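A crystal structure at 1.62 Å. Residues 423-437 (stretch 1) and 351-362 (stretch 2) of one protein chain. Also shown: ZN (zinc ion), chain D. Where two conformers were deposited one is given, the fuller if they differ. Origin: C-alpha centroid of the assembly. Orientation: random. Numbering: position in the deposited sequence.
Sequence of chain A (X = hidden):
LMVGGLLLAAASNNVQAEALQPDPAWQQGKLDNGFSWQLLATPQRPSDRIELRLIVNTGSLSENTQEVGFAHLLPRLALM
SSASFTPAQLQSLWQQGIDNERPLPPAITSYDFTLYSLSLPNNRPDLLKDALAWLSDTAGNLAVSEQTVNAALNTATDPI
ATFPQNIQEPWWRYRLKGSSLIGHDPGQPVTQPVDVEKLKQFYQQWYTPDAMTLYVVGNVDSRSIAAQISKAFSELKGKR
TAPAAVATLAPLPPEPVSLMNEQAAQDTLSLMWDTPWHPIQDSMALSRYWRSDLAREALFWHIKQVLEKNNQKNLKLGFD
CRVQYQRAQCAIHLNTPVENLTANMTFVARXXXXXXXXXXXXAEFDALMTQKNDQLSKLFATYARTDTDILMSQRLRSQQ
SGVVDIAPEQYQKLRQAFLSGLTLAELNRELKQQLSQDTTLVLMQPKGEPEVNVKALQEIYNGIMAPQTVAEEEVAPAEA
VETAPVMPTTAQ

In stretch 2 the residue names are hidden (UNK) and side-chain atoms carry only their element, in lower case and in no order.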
# COMPACT_ATOMS: atom_id res chain seq x y z
N THR A 423 -27.37 -11.79 -5.31
CA THR A 423 -28.72 -11.51 -4.81
C THR A 423 -28.74 -10.67 -3.54
O THR A 423 -27.75 -10.58 -2.81
CB THR A 423 -29.49 -12.81 -4.53
OG1 THR A 423 -28.89 -13.49 -3.42
CG2 THR A 423 -29.45 -13.72 -5.79
N LEU A 424 -29.89 -10.05 -3.27
CA LEU A 424 -30.06 -9.34 -1.99
C LEU A 424 -29.74 -10.23 -0.83
O LEU A 424 -29.09 -9.82 0.11
CB LEU A 424 -31.53 -8.93 -1.82
CG LEU A 424 -31.86 -8.11 -0.59
CD1 LEU A 424 -31.10 -6.80 -0.49
CD2 LEU A 424 -33.39 -7.86 -0.63
N ALA A 425 -30.27 -11.46 -0.84
CA ALA A 425 -30.07 -12.38 0.25
C ALA A 425 -28.60 -12.64 0.52
O ALA A 425 -28.19 -12.77 1.68
CB ALA A 425 -30.75 -13.66 -0.04
N GLU A 426 -27.83 -12.77 -0.55
CA GLU A 426 -26.40 -13.06 -0.45
C GLU A 426 -25.68 -11.86 0.11
O GLU A 426 -24.85 -12.01 1.06
CB GLU A 426 -25.82 -13.43 -1.81
CG GLU A 426 -26.26 -14.78 -2.32
CD GLU A 426 -25.89 -15.08 -3.78
OE1 GLU A 426 -25.67 -14.16 -4.61
OE2 GLU A 426 -25.87 -16.27 -4.13
N LEU A 427 -25.97 -10.69 -0.44
CA LEU A 427 -25.28 -9.48 0.08
C LEU A 427 -25.70 -9.25 1.55
O LEU A 427 -24.88 -8.92 2.38
CB LEU A 427 -25.57 -8.25 -0.77
CG LEU A 427 -24.65 -7.04 -0.45
CD1 LEU A 427 -23.17 -7.39 -0.63
CD2 LEU A 427 -24.92 -5.81 -1.28
N ASN A 428 -26.98 -9.39 1.87
CA ASN A 428 -27.41 -9.20 3.27
C ASN A 428 -26.82 -10.22 4.25
O ASN A 428 -26.52 -9.89 5.41
CB ASN A 428 -28.95 -9.17 3.34
CG ASN A 428 -29.50 -7.85 2.91
OD1 ASN A 428 -28.75 -6.90 2.71
ND2 ASN A 428 -30.84 -7.77 2.73
N ARG A 429 -26.67 -11.47 3.83
CA ARG A 429 -25.99 -12.46 4.67
C ARG A 429 -24.56 -12.06 4.96
O ARG A 429 -24.12 -12.21 6.09
CB ARG A 429 -26.03 -13.83 4.03
CG ARG A 429 -25.29 -14.91 4.79
CD ARG A 429 -25.89 -15.15 6.17
NE ARG A 429 -27.30 -15.61 6.06
CZ ARG A 429 -28.12 -15.86 7.09
NH1 ARG A 429 -27.75 -15.73 8.36
NH2 ARG A 429 -29.37 -16.29 6.82
N GLU A 430 -23.85 -11.59 3.93
CA GLU A 430 -22.45 -11.13 4.05
C GLU A 430 -22.41 -9.95 5.04
O GLU A 430 -21.59 -9.93 5.99
CB GLU A 430 -21.93 -10.74 2.67
CG GLU A 430 -20.51 -10.30 2.63
CD GLU A 430 -19.51 -11.38 2.95
OE1 GLU A 430 -19.69 -12.52 2.49
OE2 GLU A 430 -18.50 -11.06 3.65
N LEU A 431 -23.34 -9.03 4.90
CA LEU A 431 -23.42 -7.91 5.85
C LEU A 431 -23.62 -8.40 7.28
O LEU A 431 -22.98 -7.90 8.23
CB LEU A 431 -24.57 -6.96 5.47
CG LEU A 431 -24.30 -5.89 4.45
CD1 LEU A 431 -25.64 -5.30 3.98
CD2 LEU A 431 -23.34 -4.81 5.01
N LYS A 432 -24.55 -9.34 7.45
CA LYS A 432 -24.85 -9.87 8.75
C LYS A 432 -23.60 -10.53 9.33
O LYS A 432 -23.25 -10.31 10.48
CB LYS A 432 -26.00 -10.88 8.67
CG LYS A 432 -26.35 -11.44 10.05
CD LYS A 432 -27.41 -12.51 10.07
CE LYS A 432 -28.74 -12.01 9.58
NZ LYS A 432 -29.38 -11.06 10.50
N GLN A 433 -22.94 -11.35 8.52
CA GLN A 433 -21.73 -12.06 8.96
C GLN A 433 -20.60 -11.12 9.39
O GLN A 433 -20.05 -11.26 10.48
CB GLN A 433 -21.25 -13.01 7.88
CG GLN A 433 -22.11 -14.24 7.81
CD GLN A 433 -22.00 -15.01 6.51
OE1 GLN A 433 -21.44 -14.54 5.50
NE2 GLN A 433 -22.58 -16.24 6.52
N GLN A 434 -20.33 -10.12 8.57
CA GLN A 434 -19.30 -9.12 8.87
C GLN A 434 -19.61 -8.37 10.16
O GLN A 434 -18.75 -8.17 11.02
CB GLN A 434 -19.19 -8.11 7.74
CG GLN A 434 -18.36 -8.64 6.63
CD GLN A 434 -18.27 -7.69 5.47
OE1 GLN A 434 -18.65 -6.52 5.58
NE2 GLN A 434 -17.77 -8.18 4.35
N LEU A 435 -20.85 -7.97 10.31
CA LEU A 435 -21.21 -7.16 11.46
C LEU A 435 -21.48 -7.98 12.70
O LEU A 435 -21.75 -7.41 13.76
CB LEU A 435 -22.40 -6.29 11.14
CG LEU A 435 -22.13 -5.22 10.09
CD1 LEU A 435 -23.43 -4.55 9.75
CD2 LEU A 435 -21.11 -4.22 10.56
N SER A 436 -21.43 -9.30 12.57
CA SER A 436 -21.57 -10.20 13.72
C SER A 436 -20.20 -10.49 14.38
O SER A 436 -20.08 -11.14 15.44
CB SER A 436 -22.36 -11.45 13.33
OG SER A 436 -23.69 -11.11 12.87
N GLN A 437 -19.15 -9.99 13.75
CA GLN A 437 -17.84 -10.03 14.35
C GLN A 437 -17.68 -8.71 15.12
O GLN A 437 -17.92 -7.64 14.58
CB GLN A 437 -16.79 -10.20 13.26
CG GLN A 437 -17.08 -11.32 12.18
CD GLN A 437 -17.77 -12.59 12.75
OE1 GLN A 437 -17.36 -13.13 13.79
NE2 GLN A 437 -18.84 -13.04 12.06
N UNK A 351 -27.09 2.29 13.06
CA UNK A 351 -27.07 1.85 11.65
C UNK A 351 -26.49 0.44 11.51
O UNK A 351 -27.02 -0.41 10.79
c UNK A 351 -28.25 3.97 9.98
c UNK A 351 -26.86 4.08 10.57
o UNK A 351 -29.20 4.56 10.57
o UNK A 351 -28.37 3.27 8.96
c UNK A 351 -26.25 2.76 10.78
N UNK A 352 -25.38 0.20 12.18
CA UNK A 352 -24.78 -1.13 12.13
C UNK A 352 -25.71 -2.25 12.68
O UNK A 352 -25.80 -3.32 12.10
c UNK A 352 -22.35 -0.21 12.33
c UNK A 352 -21.98 -0.39 10.87
c UNK A 352 -23.45 -1.17 12.83
c UNK A 352 -21.17 -0.40 13.29
N UNK A 353 -26.41 -1.94 13.76
CA UNK A 353 -27.35 -2.88 14.35
C UNK A 353 -28.47 -3.20 13.37
O UNK A 353 -28.87 -4.36 13.23
c UNK A 353 -27.89 -2.35 15.60
N UNK A 354 -28.99 -2.17 12.72
CA UNK A 354 -30.07 -2.36 11.74
C UNK A 354 -29.59 -3.12 10.52
O UNK A 354 -30.26 -4.04 10.03
c UNK A 354 -30.69 -0.97 11.33
N UNK A 355 -28.40 -2.79 10.03
CA UNK A 355 -27.86 -3.48 8.86
C UNK A 355 -27.51 -4.94 9.16
O UNK A 355 -27.73 -5.82 8.31
c UNK A 355 -25.63 -0.55 7.49
c UNK A 355 -26.63 -2.75 8.30
c UNK A 355 -26.93 -1.41 7.58
c UNK A 355 -27.61 -1.58 6.21
N UNK A 356 -26.99 -5.18 10.34
CA UNK A 356 -26.74 -6.56 10.81
C UNK A 356 -28.03 -7.39 10.80
O UNK A 356 -28.03 -8.56 10.39
n UNK A 356 -27.04 -6.80 17.02
c UNK A 356 -26.00 -7.19 16.27
c UNK A 356 -26.16 -6.56 12.22
c UNK A 356 -25.63 -7.91 12.62
n UNK A 356 -24.81 -7.34 16.83
c UNK A 356 -25.12 -7.87 14.06
n UNK A 356 -26.18 -7.46 14.98
N UNK A 357 -29.11 -6.82 11.31
CA UNK A 357 -30.35 -7.56 11.49
C UNK A 357 -31.10 -7.73 10.18
O UNK A 357 -31.56 -8.86 9.88
c UNK A 357 -31.23 -6.86 12.51
N UNK A 358 -31.16 -6.67 9.39
CA UNK A 358 -32.06 -6.60 8.25
C UNK A 358 -31.44 -6.28 6.90
O UNK A 358 -32.09 -6.51 5.85
o UNK A 358 -34.23 -5.18 10.69
c UNK A 358 -33.96 -5.97 9.78
c UNK A 358 -33.13 -5.56 8.57
n UNK A 358 -34.37 -7.24 9.79
N UNK A 359 -30.22 -5.77 6.88
CA UNK A 359 -29.55 -5.46 5.67
C UNK A 359 -30.16 -4.35 4.87
O UNK A 359 -30.90 -3.49 5.39
N UNK A 360 -29.84 -4.39 3.60
CA UNK A 360 -30.33 -3.44 2.62
C UNK A 360 -31.75 -3.81 2.25
O UNK A 360 -32.14 -4.98 2.29
c UNK A 360 -29.45 -3.48 1.39
c UNK A 360 -28.01 -3.00 1.49
c UNK A 360 -27.48 -2.80 0.07
c UNK A 360 -27.92 -1.72 2.30
N UNK A 361 -32.53 -2.81 1.88
CA UNK A 361 -33.79 -3.05 1.18
C UNK A 361 -33.54 -3.46 -0.26
O UNK A 361 -32.46 -3.24 -0.82
o UNK A 361 -34.09 -0.81 0.36
c UNK A 361 -34.66 -1.78 1.17
N UNK A 362 -34.56 -4.00 -0.91
CA UNK A 362 -34.42 -4.37 -2.30
C UNK A 362 -34.14 -3.15 -3.13
O UNK A 362 -33.36 -3.20 -4.08
c UNK A 362 -35.58 -5.55 -4.26
c UNK A 362 -35.70 -5.05 -2.81
n UNK A 362 -33.63 -6.60 -5.22
c UNK A 362 -34.66 -6.74 -4.38
o UNK A 362 -34.85 -7.76 -3.71
ZN ZN D . -29.97 2.74 7.90
O HOH W 1 -28.12 -8.21 6.79
O HOH W 2 -30.72 1.07 8.66

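Position 351 carries three side-chain carbons, the third bearing two oxygens, and touches nothing on stretch 1. A carboxylate after two methylenes is glutamate, Glu351, and its charge suits the zinc ion, which Glu351 OE1 binds at 2.0 Å.

Position 352 has four carbons forked at the second, the pattern of leucine. Leu352 is buried, and its CD2 lies 3.9 Å from Leu435 CD2, an apolar pairing.

Positions 353 and 354 each have a single carbon and point away from stretch 1; both are alanines, Ala353 and Ala354, small residues that fit readily into a helix.

Position 355 again has four carbons forked at the second. This is Leu355, buried and directed toward stretch 1, with its CB 3.9 Å from Leu435 CD1.

Position 356 shows three carbons, a nitrogen, then a carbon carrying two more nitrogens: a guanidinium, hence Arg356. Its aliphatic part packs on Leu435 and Ser436, CG lying 3.9 Å from Leu435 CB and CD 3.7 Å from Ser436 OG, while NH1 and NH2 are hydrogen-bonded elsewhere in the structure. A long side chain can thus be apolar near its root and polar at its tip.

Position 357, one carbon pointing away, is Ala357. Position 358 has two carbons, the second bearing one oxygen and one nitrogen; it is Asn358, exposed at the last turn of the helix.

Position 359 has no side-chain atoms and is Gly359. Its phi of 67° favours glycine, and an ideal CB would sit 2.2 Å from Asn428 CG, a clash.

Position 360, four carbons forked at the second, is Leu360. Its CG lies 4.1 Å from Leu431 CD1 and its CD1 4.2 Å from Leu427 CD2, so a buried apolar chain is well placed.

Position 361, one carbon then one oxygen, is Ser361, whose hydroxyl caps a backbone nitrogen just past the stretch. Position 362, three carbons with an oxygen and a nitrogen on the third, is Gln362; its OE1 approaches Leu424 CD2 at 3.4 Å.

The helices cross at 130° between their directions, with leucines supplying the apolar packing. Polar bonds serve the end of helix 351-358. Lys432 NZ donates to Arg356 O (2.8 Å) and Ala357 O (3.2 Å), carbonyls near its C-terminus. Asn428 then clasps one residue through both amide atoms: Leu360 N donates to Asn428 OD1 (2.9 Å), and Asn428 ND2 donates to Leu360 O (3.1 Å). Water 1 bridges Leu355 O (2.9 Å) and Asn428 O (2.7 Å).

Stretch 2 (351-362) ELAALRANGLSQ
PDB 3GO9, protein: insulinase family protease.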